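Local coordinates for uncharacterized protein (Escherichia coli O157:H7, PDB 4ZV9), which is of unknown function but belongs to the dienelactone hydrolase family of alpha/beta hydrolases and is probably a hydrolase, at residues L146-F152 and A167-H172. Numbering follows the deposited sequence.
Sequences LACAVPF and APLLLH
Three backbone hydrogen bonds tie 146-152 to 167-172: Ala-149 N to Pro-168 O, then Leu-170 N to Ala-149 O at 3.0 Å, then His-172 N to Pro-151 O at 3.1 Å, this last nearly straight at 177°. The strands run parallel, as expected late in the central sheet of an alpha/beta hydrolase, and the pairing joins the 123-128 side of the sheet, where 148-151 also bonds, to strand 198-203. The ladder is interrupted at Pro-151. Its ring nitrogen carries no hydrogen for Leu-170 O, and ring atom CD sits 3.3 Å from that oxygen instead; Val-150 CA makes a CA-H...O contact to the same Leu-170 O. Pro-168 O is shared as well, taking a bond from the indole of Trp-233.

On the face that meets helices 132-142 and 184-193, Leu-169 reaches Ala-149 CB with its CD2 branch at 3.7 Å, and Pro-151 CG rests against CG and CD2 of Leu-171. The face toward helix 220-237 has Val-150 and Leu-170 side by side. With Val-150 CG1 anti to the backbone N (chi1 -173°), that methyl touches Leu-170 CD2 and also comes up to the edge of the His-172 imidazole, near its plane. Tyr-203 OH at ND1 and Thr-230 OG1 at NE2 bond both ring nitrogens, which would fix the ring's rotation. The imidazole lies obliquely to Phe-152, planes at 36°, and His-172 CD2 stands over the centre of the phenyl face, 3.5 Å from Phe-152 CZ.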
loop_
_atom_site.group_PDB
_atom_site.type_symbol
_atom_site.label_atom_id
_atom_site.label_comp_id
_atom_site.label_asym_id
_atom_site.label_seq_id
_atom_site.Cartn_x
_atom_site.Cartn_y
_atom_site.Cartn_z
ATOM N N LEU A 146 -7.971 6.591 9.491
ATOM C CA LEU A 146 -7.301 6.369 8.218
ATOM C C LEU A 146 -8.147 7.016 7.125
ATOM O O LEU A 146 -9.366 6.796 7.057
ATOM C CB LEU A 146 -7.153 4.870 7.973
ATOM C CG LEU A 146 -6.338 4.384 6.771
ATOM C CD1 LEU A 146 -4.849 4.699 6.960
ATOM C CD2 LEU A 146 -6.543 2.906 6.591
ATOM N N ALA A 147 -7.522 7.851 6.305
ATOM C CA ALA A 147 -8.261 8.607 5.290
ATOM C C ALA A 147 -8.863 7.740 4.173
ATOM O O ALA A 147 -9.945 8.038 3.673
ATOM C CB ALA A 147 -7.373 9.686 4.702
ATOM N N CYS A 148 -8.149 6.693 3.771
ATOM C CA CYS A 148 -8.633 5.761 2.756
ATOM C C CYS A 148 -7.682 4.568 2.682
ATOM O O CYS A 148 -6.556 4.627 3.183
ATOM C CB CYS A 148 -8.745 6.429 1.377
ATOM S SG CYS A 148 -7.172 7.073 0.721
ATOM N N ALA A 149 -8.158 3.480 2.092
ATOM C CA ALA A 149 -7.347 2.274 1.906
ATOM C C ALA A 149 -7.619 1.688 0.531
ATOM O O ALA A 149 -8.786 1.593 0.104
ATOM C CB ALA A 149 -7.648 1.258 2.984
ATOM N N VAL A 150 -6.559 1.270 -0.147
ATOM C CA VAL A 150 -6.659 0.754 -1.506
ATOM C C VAL A 150 -5.888 -0.562 -1.654
ATOM O O VAL A 150 -4.723 -0.568 -2.054
ATOM C CB VAL A 150 -6.153 1.793 -2.529
ATOM C CG1 VAL A 150 -6.410 1.325 -3.949
ATOM C CG2 VAL A 150 -6.819 3.139 -2.301
ATOM N N PRO A 151 -6.526 -1.687 -1.289
ATOM C CA PRO A 151 -5.861 -2.973 -1.446
ATOM C C PRO A 151 -5.908 -3.513 -2.876
ATOM O O PRO A 151 -6.990 -3.579 -3.476
ATOM C CB PRO A 151 -6.666 -3.897 -0.526
ATOM C CG PRO A 151 -8.011 -3.260 -0.434
ATOM C CD PRO A 151 -7.723 -1.790 -0.438
ATOM N N PHE A 152 -4.735 -3.858 -3.420
ATOM C CA PHE A 152 -4.658 -4.546 -4.700
ATOM C C PHE A 152 -4.511 -6.046 -4.428
ATOM O O PHE A 152 -3.532 -6.485 -3.788
ATOM C CB PHE A 152 -3.462 -4.105 -5.512
ATOM C CG PHE A 152 -3.602 -2.767 -6.181
ATOM C CD1 PHE A 152 -3.515 -1.596 -5.455
ATOM C CD2 PHE A 152 -3.681 -2.684 -7.561
ATOM C CE1 PHE A 152 -3.574 -0.363 -6.085
ATOM C CE2 PHE A 152 -3.746 -1.463 -8.196
ATOM C CZ PHE A 152 -3.702 -0.295 -7.453
ATOM N N ALA A 167 -12.334 3.914 7.075
ATOM C CA ALA A 167 -11.692 4.382 5.859
ATOM C C ALA A 167 -12.433 3.877 4.619
ATOM O O ALA A 167 -12.700 2.678 4.500
ATOM C CB ALA A 167 -10.251 3.891 5.804
ATOM N N PRO A 168 -12.748 4.794 3.686
ATOM C CA PRO A 168 -13.320 4.397 2.398
ATOM C C PRO A 168 -12.375 3.455 1.663
ATOM O O PRO A 168 -11.185 3.758 1.540
ATOM C CB PRO A 168 -13.448 5.722 1.644
ATOM C CG PRO A 168 -13.611 6.738 2.718
ATOM C CD PRO A 168 -12.751 6.260 3.857
ATOM N N LEU A 169 -12.913 2.332 1.201
ATOM C CA LEU A 169 -12.120 1.261 0.578
ATOM C C LEU A 169 -12.279 1.192 -0.924
ATOM O O LEU A 169 -13.410 1.172 -1.431
ATOM C CB LEU A 169 -12.573 -0.089 1.127
ATOM C CG LEU A 169 -12.114 -0.486 2.518
ATOM C CD1 LEU A 169 -12.977 -1.639 3.009
ATOM C CD2 LEU A 169 -10.654 -0.881 2.465
ATOM N N LEU A 170 -11.159 1.134 -1.629
ATOM C CA LEU A 170 -11.161 0.919 -3.068
ATOM C C LEU A 170 -10.434 -0.394 -3.257
ATOM O O LEU A 170 -9.227 -0.469 -3.027
ATOM C CB LEU A 170 -10.457 2.048 -3.825
ATOM C CG LEU A 170 -10.263 1.806 -5.326
ATOM C CD1 LEU A 170 -11.593 1.645 -6.060
ATOM C CD2 LEU A 170 -9.460 2.944 -5.929
ATOM N N LEU A 171 -11.152 -1.430 -3.688
ATOM C CA LEU A 171 -10.541 -2.743 -3.834
ATOM C C LEU A 171 -10.387 -3.166 -5.300
ATOM O O LEU A 171 -11.334 -3.082 -6.087
ATOM C CB LEU A 171 -11.334 -3.802 -3.070
ATOM C CG LEU A 171 -11.629 -3.455 -1.605
ATOM C CD1 LEU A 171 -13.030 -2.870 -1.463
ATOM C CD2 LEU A 171 -11.515 -4.670 -0.712
ATOM N N HIS A 172 -9.182 -3.596 -5.653
ATOM C CA HIS A 172 -8.895 -4.084 -7.006
ATOM C C HIS A 172 -8.655 -5.589 -6.964
ATOM O O HIS A 172 -7.757 -6.065 -6.247
ATOM C CB HIS A 172 -7.649 -3.412 -7.567
ATOM C CG HIS A 172 -7.695 -1.920 -7.547
ATOM N ND1 HIS A 172 -8.458 -1.187 -8.433
ATOM C CD2 HIS A 172 -7.048 -1.019 -6.769
ATOM C CE1 HIS A 172 -8.288 0.102 -8.192
ATOM N NE2 HIS A 172 -7.430 0.230 -7.192
#